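Local structure of homoprotocatechuate 2,3-dioxygenase (Brevibacterium fuscum, 4Z6M) at the interface of chains A and B and the interface of chains A and C. The protein catalyses the iron(II)-dependent, extradiol opening of the aromatic ring of homoprotocatechuate, inserting both atoms of dioxygen into the substrate. Numbering follows the deposited sequence. Chains: chain A/B/C, Homoprotocatechuate 2,3-dioxygenase.

Contact 1: the interface of chains A and B. Residues chain A 238-239, 241; chain B 342-343, 348-349, 351, 357.
The short 3-10 helix 238-240 of chain A and the head of strand 241-242 press against loops and the short strand 351-352 of the C-terminal part of chain B, with A:Asp239 facing B:Arg343 and B:Lys357 capping the turn. The salt bridge illustrates how an end-on grip can be well aligned yet not coplanar. NH1 of B:Arg343 donates to OD1 of A:Asp239 at 2.9 Å, and NH2 donates to OD2 of the same carboxylate at 2.9 Å. Both bonds are nearly straight and lie in the guanidinium plane, but that plane is turned 47° from the carboxylate, so each oxygen is met from above. With chi1 at 57°, the CG of A:Asp239 sits between its backbone N and carbonyl carbon, turned toward the arginine. CG2 of B:Thr342 packs near this carboxylate, while its OG1 donates to the carbonyl O of B:Gly349 at 2.7 Å and shares a water with OG of A:Ser238. B:Lys357 bends at chi2 (-59°) and carries its terminal amine NZ to two backbone carbonyls, O of A:Ser238 at 2.8 Å and O of A:Ile241 at 2.9 Å. The patch thus joins the turn beyond helix 222-234 of one subunit to the C-terminal segment of its neighbour.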
loop_
_atom_site.group_PDB
_atom_site.type_symbol
_atom_site.label_atom_id
_atom_site.label_comp_id
_atom_site.label_asym_id
_atom_site.label_seq_id
_atom_site.Cartn_x
_atom_site.Cartn_y
_atom_site.Cartn_z
ATOM N N SER A 238 9.300 -21.060 4.754
ATOM C CA SER A 238 7.842 -20.914 4.671
ATOM C C SER A 238 7.121 -21.919 5.562
ATOM O O SER A 238 5.957 -21.713 5.906
ATOM C CB SER A 238 7.331 -21.022 3.231
ATOM O OG SER A 238 7.683 -22.271 2.652
ATOM N N ASP A 239 7.810 -22.996 5.934
ATOM C CA ASP A 239 7.250 -23.915 6.904
ATOM C C ASP A 239 7.040 -23.324 8.285
ATOM O O ASP A 239 6.335 -23.920 9.101
ATOM C CB ASP A 239 8.048 -25.219 6.966
ATOM C CG ASP A 239 9.518 -25.038 7.292
ATOM O OD1 ASP A 239 10.141 -24.030 6.915
ATOM O OD2 ASP A 239 10.076 -26.007 7.867
ATOM N N ILE A 241 5.742 -20.284 8.565
ATOM C CA ILE A 241 4.482 -19.540 8.447
ATOM C C ILE A 241 3.370 -20.508 8.813
ATOM O O ILE A 241 3.132 -21.483 8.104
ATOM C CB ILE A 241 4.258 -19.021 7.023
ATOM C CG1 ILE A 241 5.376 -18.070 6.589
ATOM C CG2 ILE A 241 2.890 -18.359 6.897
ATOM C CD1 ILE A 241 5.331 -17.690 5.136
ATOM N N THR B 342 9.691 -28.074 1.528
ATOM C CA THR B 342 10.022 -26.661 1.670
ATOM C C THR B 342 11.449 -26.418 1.179
ATOM O O THR B 342 11.688 -25.466 0.432
ATOM C CB THR B 342 9.857 -26.193 3.125
ATOM O OG1 THR B 342 8.503 -26.371 3.546
ATOM C CG2 THR B 342 10.180 -24.727 3.272
ATOM N N ARG B 343 12.380 -27.272 1.613
ATOM C CA ARG B 343 13.782 -27.234 1.175
ATOM C C ARG B 343 14.093 -28.583 0.554
ATOM O O ARG B 343 13.851 -29.635 1.190
ATOM C CB ARG B 343 14.703 -27.003 2.373
ATOM C CG ARG B 343 14.579 -25.614 2.996
ATOM C CD ARG B 343 15.092 -25.548 4.429
ATOM N NE ARG B 343 14.328 -26.419 5.329
ATOM C CZ ARG B 343 13.227 -26.058 5.986
ATOM N NH1 ARG B 343 12.739 -24.829 5.874
ATOM N NH2 ARG B 343 12.602 -26.938 6.758
ATOM N N ASP B 348 12.414 -32.220 7.144
ATOM C CA ASP B 348 11.802 -31.177 7.949
ATOM C C ASP B 348 11.157 -30.164 7.025
ATOM O O ASP B 348 11.806 -29.673 6.118
ATOM C CB ASP B 348 12.849 -30.503 8.821
ATOM C CG ASP B 348 12.262 -29.488 9.739
ATOM O OD1 ASP B 348 11.136 -29.716 10.239
ATOM O OD2 ASP B 348 12.935 -28.453 9.948
ATOM N N GLY B 349 9.873 -29.885 7.236
ATOM C CA GLY B 349 9.122 -29.044 6.322
ATOM C C GLY B 349 8.658 -29.725 5.043
ATOM O O GLY B 349 8.236 -29.045 4.105
ATOM N N TYR B 351 5.966 -32.711 3.362
ATOM C CA TYR B 351 4.594 -33.165 3.583
ATOM C C TYR B 351 4.419 -34.418 2.749
ATOM O O TYR B 351 4.759 -34.421 1.560
ATOM C CB TYR B 351 3.627 -32.058 3.148
ATOM C CG TYR B 351 3.904 -30.764 3.851
ATOM C CD1 TYR B 351 3.589 -30.606 5.178
ATOM C CD2 TYR B 351 4.555 -29.721 3.206
ATOM C CE1 TYR B 351 3.877 -29.446 5.844
ATOM C CE2 TYR B 351 4.853 -28.553 3.862
ATOM C CZ TYR B 351 4.497 -28.405 5.177
ATOM O OH TYR B 351 4.816 -27.272 5.850
ATOM N N LYS B 357 0.489 -27.165 5.955
ATOM C CA LYS B 357 -0.201 -26.402 7.000
ATOM C C LYS B 357 -1.206 -27.234 7.798
ATOM O O LYS B 357 -2.100 -26.686 8.449
ATOM C CB LYS B 357 -0.893 -25.158 6.432
ATOM C CG LYS B 357 -0.073 -24.274 5.488
ATOM C CD LYS B 357 1.209 -23.680 6.049
ATOM C CE LYS B 357 1.798 -22.658 5.077
ATOM N NZ LYS B 357 3.253 -22.397 5.335
HETATM O O HOH W 1 6.499 -24.769 2.623
#

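Contact 2: the interface of chains A and C. Residues chain A 147, 227, 230-231; chain C 142, 145-147.
Two apolar spots make up the centre. At one, the CB of A:Asp230 lies over one face of the C:Tyr142 ring, 3.6 Å from the ring centroid and displaced toward the rim, a CH-pi contact. The carboxylate of the same aspartate follows the ring, its plane only 25° from the phenol, so the acidic side chain is stacked along the aromatic face. At the other, the methyl CB of A:Ala147 faces C:Ala147, and the CB of C:Ala147 lies 3.9 Å from the CA of A:Ala147; such pairing of one residue with its own copy is what a two-fold interface produces close to its axis. Between the two spots lies the amide of A:Gln227. Its CG is anti to the backbone N (chi1 162°) and the chain then bends at chi2, which sets the amide between the two tyrosines. NE2 donates to the backbone O of C:Tyr142 at 3.1 Å, the acceptor lying close to the amide plane, whereas OE1 rests 3.7 Å from CD2 of C:Tyr145. At the rim a water bridges the chains, 2.9 Å from the backbone N of A:Ala147 and 2.8 Å from the carbonyl O of C:Tyr145. As an example of a mixed contact, the patch combines aromatic and methyl packing with a few polar links that may help to set the register, and it probably helps to join subunits A and C in the tetramer.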
loop_
_atom_site.group_PDB
_atom_site.type_symbol
_atom_site.label_atom_id
_atom_site.label_comp_id
_atom_site.label_asym_id
_atom_site.label_seq_id
_atom_site.Cartn_x
_atom_site.Cartn_y
_atom_site.Cartn_z
ATOM N N ALA A 147 11.198 -3.335 5.142
ATOM C CA ALA A 147 9.977 -3.546 4.381
ATOM C C ALA A 147 8.914 -4.331 5.173
ATOM O O ALA A 147 7.724 -4.270 4.844
ATOM C CB ALA A 147 10.318 -4.239 3.066
ATOM N N GLN A 227 5.178 -8.659 3.061
ATOM C CA GLN A 227 6.629 -8.758 2.929
ATOM C C GLN A 227 7.234 -9.795 3.863
ATOM O O GLN A 227 8.219 -10.447 3.507
ATOM C CB GLN A 227 7.299 -7.409 3.123
ATOM C CG GLN A 227 8.776 -7.448 3.433
ATOM C CD GLN A 227 9.671 -8.040 2.341
ATOM O OE1 GLN A 227 9.292 -8.195 1.179
ATOM N NE2 GLN A 227 10.912 -8.278 2.711
ATOM N N ASP A 230 6.808 -12.957 2.160
ATOM C CA ASP A 230 7.683 -13.030 1.004
ATOM C C ASP A 230 9.135 -13.316 1.414
ATOM O O ASP A 230 9.823 -14.111 0.759
ATOM C CB ASP A 230 7.613 -11.737 0.210
ATOM C CG ASP A 230 6.288 -11.534 -0.517
ATOM O OD1 ASP A 230 5.632 -12.522 -0.895
ATOM O OD2 ASP A 230 5.977 -10.344 -0.792
ATOM N N LYS A 231 9.594 -12.647 2.471
ATOM C CA LYS A 231 10.938 -12.824 2.979
ATOM C C LYS A 231 11.162 -14.255 3.490
ATOM O O LYS A 231 12.202 -14.863 3.230
ATOM C CB LYS A 231 11.254 -11.802 4.068
ATOM C CG LYS A 231 12.681 -11.878 4.572
ATOM C CD LYS A 231 12.992 -10.756 5.550
ATOM C CE LYS A 231 14.450 -10.736 5.945
ATOM N NZ LYS A 231 14.733 -9.658 6.914
ATOM N N TYR C 142 13.482 -11.623 -1.640
ATOM C CA TYR C 142 12.838 -10.771 -0.666
ATOM C C TYR C 142 13.631 -10.620 0.622
ATOM O O TYR C 142 13.345 -9.734 1.418
ATOM C CB TYR C 142 11.423 -11.288 -0.392
ATOM C CG TYR C 142 10.524 -11.187 -1.590
ATOM C CD1 TYR C 142 9.991 -9.974 -1.983
ATOM C CD2 TYR C 142 10.173 -12.310 -2.310
ATOM C CE1 TYR C 142 9.135 -9.890 -3.076
ATOM C CE2 TYR C 142 9.334 -12.252 -3.397
ATOM C CZ TYR C 142 8.813 -11.030 -3.795
ATOM O OH TYR C 142 7.944 -10.936 -4.875
ATOM N N TYR C 145 15.108 -7.336 -0.240
ATOM C CA TYR C 145 14.201 -6.281 -0.670
ATOM C C TYR C 145 14.138 -5.155 0.340
ATOM O O TYR C 145 13.876 -5.379 1.525
ATOM C CB TYR C 145 12.813 -6.895 -0.830
ATOM C CG TYR C 145 11.767 -6.064 -1.515
ATOM C CD1 TYR C 145 11.706 -6.018 -2.882
ATOM C CD2 TYR C 145 10.786 -5.387 -0.797
ATOM C CE1 TYR C 145 10.722 -5.300 -3.542
ATOM C CE2 TYR C 145 9.809 -4.650 -1.451
ATOM C CZ TYR C 145 9.778 -4.631 -2.827
ATOM O OH TYR C 145 8.796 -3.913 -3.500
ATOM N N SER C 146 14.375 -3.947 -0.169
ATOM C CA SER C 146 14.315 -2.704 0.584
ATOM C C SER C 146 12.889 -2.155 0.612
ATOM O O SER C 146 12.104 -2.355 -0.328
ATOM C CB SER C 146 15.218 -1.681 -0.104
ATOM O OG SER C 146 15.006 -0.404 0.423
ATOM N N ALA C 147 12.562 -1.417 1.675
ATOM C CA ALA C 147 11.303 -0.702 1.723
ATOM C C ALA C 147 11.151 0.312 0.573
ATOM O O ALA C 147 10.045 0.688 0.226
ATOM C CB ALA C 147 11.105 -0.045 3.090
HETATM O O HOH W 2 13.719 -4.246 4.090
#

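Contact 3: the interface of chains A and B. Residues chain A 226, 229-230, 245; chain B 222, 247, 254, 296.
Two torsions bring B:Arg247 and B:Trp296 onto A:Asp230: the arginine leaves with CG anti to its backbone N (chi1 170°) before bending at chi2 and chi3, while the tryptophan holds CG beside its own N (chi1 -50°). The result exemplifies one carboxylate oxygen shared by unlike donors. OD1 accepts from the indole NE1 of B:Trp296 at 2.9 Å and from NE of B:Arg247 at 3.0 Å, the two arriving from opposite faces of the carboxylate plane. NH2 of B:Arg247 completes a side-on salt bridge at 2.8 Å to OD2, on its syn side but 29° out of the carboxylate plane. These three bonds should fix the rotation of the carboxylate and probably stabilise its negative charge. Chain A also covers the indole: CB of A:Cys229 lies over the five-membered ring, and CD of A:Pro245 packs on the same face 3.3 Å from CZ3 of B:Trp296. The backbone N of B:Arg247 lies against the opposite face. CG2 of A:Ile226 touches both CZ2 of B:Trp296 and CE1 of B:Phe254, 3.7 Å from each; CB of B:Lys222 covers one face of the phenylalanine. Helix 222-234 and strand 244-247 take part from both chains, as expected of a two-fold interface, with strand 254-259 and the B:Trp296 loop added from chain B.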
loop_
_atom_site.group_PDB
_atom_site.type_symbol
_atom_site.label_atom_id
_atom_site.label_comp_id
_atom_site.label_asym_id
_atom_site.label_seq_id
_atom_site.Cartn_x
_atom_site.Cartn_y
_atom_site.Cartn_z
ATOM N N ILE A 226 2.585 -8.769 4.217
ATOM C CA ILE A 226 2.883 -9.525 3.006
ATOM C C ILE A 226 4.403 -9.710 2.815
ATOM O O ILE A 226 4.873 -10.801 2.471
ATOM C CB ILE A 226 2.270 -8.853 1.758
ATOM C CG1 ILE A 226 0.748 -8.719 1.910
ATOM C CG2 ILE A 226 2.613 -9.643 0.508
ATOM C CD1 ILE A 226 0.061 -9.996 2.335
ATOM N N CYS A 229 5.920 -12.562 4.832
ATOM C CA CYS A 229 5.699 -13.815 4.122
ATOM C C CYS A 229 6.662 -14.010 2.968
ATOM O O CYS A 229 7.291 -15.068 2.831
ATOM C CB CYS A 229 4.257 -13.871 3.593
ATOM S SG CYS A 229 2.979 -13.805 4.838
ATOM N N ASP A 230 6.808 -12.957 2.160
ATOM C CA ASP A 230 7.683 -13.030 1.004
ATOM C C ASP A 230 9.135 -13.316 1.414
ATOM O O ASP A 230 9.823 -14.111 0.759
ATOM C CB ASP A 230 7.613 -11.737 0.210
ATOM C CG ASP A 230 6.288 -11.534 -0.517
ATOM O OD1 ASP A 230 5.632 -12.522 -0.895
ATOM O OD2 ASP A 230 5.977 -10.344 -0.792
ATOM N N PRO A 245 -1.383 -15.124 5.359
ATOM C CA PRO A 245 -1.990 -13.934 5.935
ATOM C C PRO A 245 -3.509 -13.900 5.703
ATOM O O PRO A 245 -4.021 -14.586 4.830
ATOM C CB PRO A 245 -1.296 -12.802 5.193
ATOM C CG PRO A 245 -1.010 -13.380 3.859
ATOM C CD PRO A 245 -0.708 -14.834 4.100
ATOM N N LYS B 222 -1.187 -4.537 -4.333
ATOM C CA LYS B 222 -1.621 -5.724 -3.594
ATOM C C LYS B 222 -2.857 -5.419 -2.742
ATOM O O LYS B 222 -3.754 -6.268 -2.606
ATOM C CB LYS B 222 -0.465 -6.282 -2.762
ATOM C CG LYS B 222 0.707 -6.732 -3.640
ATOM C CD LYS B 222 1.912 -7.320 -2.909
ATOM C CE LYS B 222 2.791 -6.279 -2.280
ATOM N NZ LYS B 222 3.664 -5.564 -3.252
ATOM N N ARG B 247 1.128 -15.121 -2.780
ATOM C CA ARG B 247 2.202 -14.794 -3.716
ATOM C C ARG B 247 2.475 -16.056 -4.499
ATOM O O ARG B 247 2.675 -17.130 -3.897
ATOM C CB ARG B 247 3.454 -14.404 -2.924
ATOM C CG ARG B 247 4.727 -14.264 -3.738
ATOM C CD ARG B 247 4.740 -12.980 -4.556
ATOM N NE ARG B 247 4.825 -11.801 -3.685
ATOM C CZ ARG B 247 4.787 -10.548 -4.119
ATOM N NH1 ARG B 247 4.590 -10.300 -5.400
ATOM N NH2 ARG B 247 4.842 -9.547 -3.249
ATOM N N PHE B 254 1.306 -11.387 -7.007
ATOM C CA PHE B 254 0.335 -11.492 -5.932
ATOM C C PHE B 254 -0.997 -11.854 -6.587
ATOM O O PHE B 254 -1.310 -11.352 -7.677
ATOM C CB PHE B 254 0.283 -10.163 -5.190
ATOM C CG PHE B 254 -0.410 -10.215 -3.863
ATOM C CD1 PHE B 254 0.267 -10.580 -2.720
ATOM C CD2 PHE B 254 -1.763 -9.922 -3.752
ATOM C CE1 PHE B 254 -0.372 -10.607 -1.506
ATOM C CE2 PHE B 254 -2.407 -9.950 -2.512
ATOM C CZ PHE B 254 -1.703 -10.314 -1.407
ATOM N N TRP B 296 4.426 -18.894 -0.124
ATOM C CA TRP B 296 4.363 -18.951 1.325
ATOM C C TRP B 296 4.047 -20.355 1.816
ATOM O O TRP B 296 3.965 -20.603 3.037
ATOM C CB TRP B 296 3.330 -17.972 1.847
ATOM C CG TRP B 296 3.480 -16.583 1.285
ATOM C CD1 TRP B 296 4.624 -15.970 0.866
ATOM C CD2 TRP B 296 2.424 -15.641 1.088
ATOM N NE1 TRP B 296 4.342 -14.685 0.450
ATOM C CE2 TRP B 296 2.997 -14.463 0.561
ATOM C CE3 TRP B 296 1.045 -15.673 1.304
ATOM C CZ2 TRP B 296 2.243 -13.332 0.247
ATOM C CZ3 TRP B 296 0.299 -14.540 0.992
ATOM C CH2 TRP B 296 0.899 -13.405 0.454
#

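Contacts 2 and 3 are close neighbours, their C-alpha centres about 10 Å apart, and both draw on helix 222-234 of chain A. A:Asp230 belongs to each: it lays its CB and the flat of its carboxylate against chain C while its oxygens accept bonds from chain B, so one side chain links three subunits. Contact 1 lies about 16 Å from contact 3 and extends the same A-B interface along the segment that follows the helix; it is about 20 Å from contact 2. Since each two-fold interface repeats its patches with chains exchanged, the helix probably serves as a junction within the deposited tetramer.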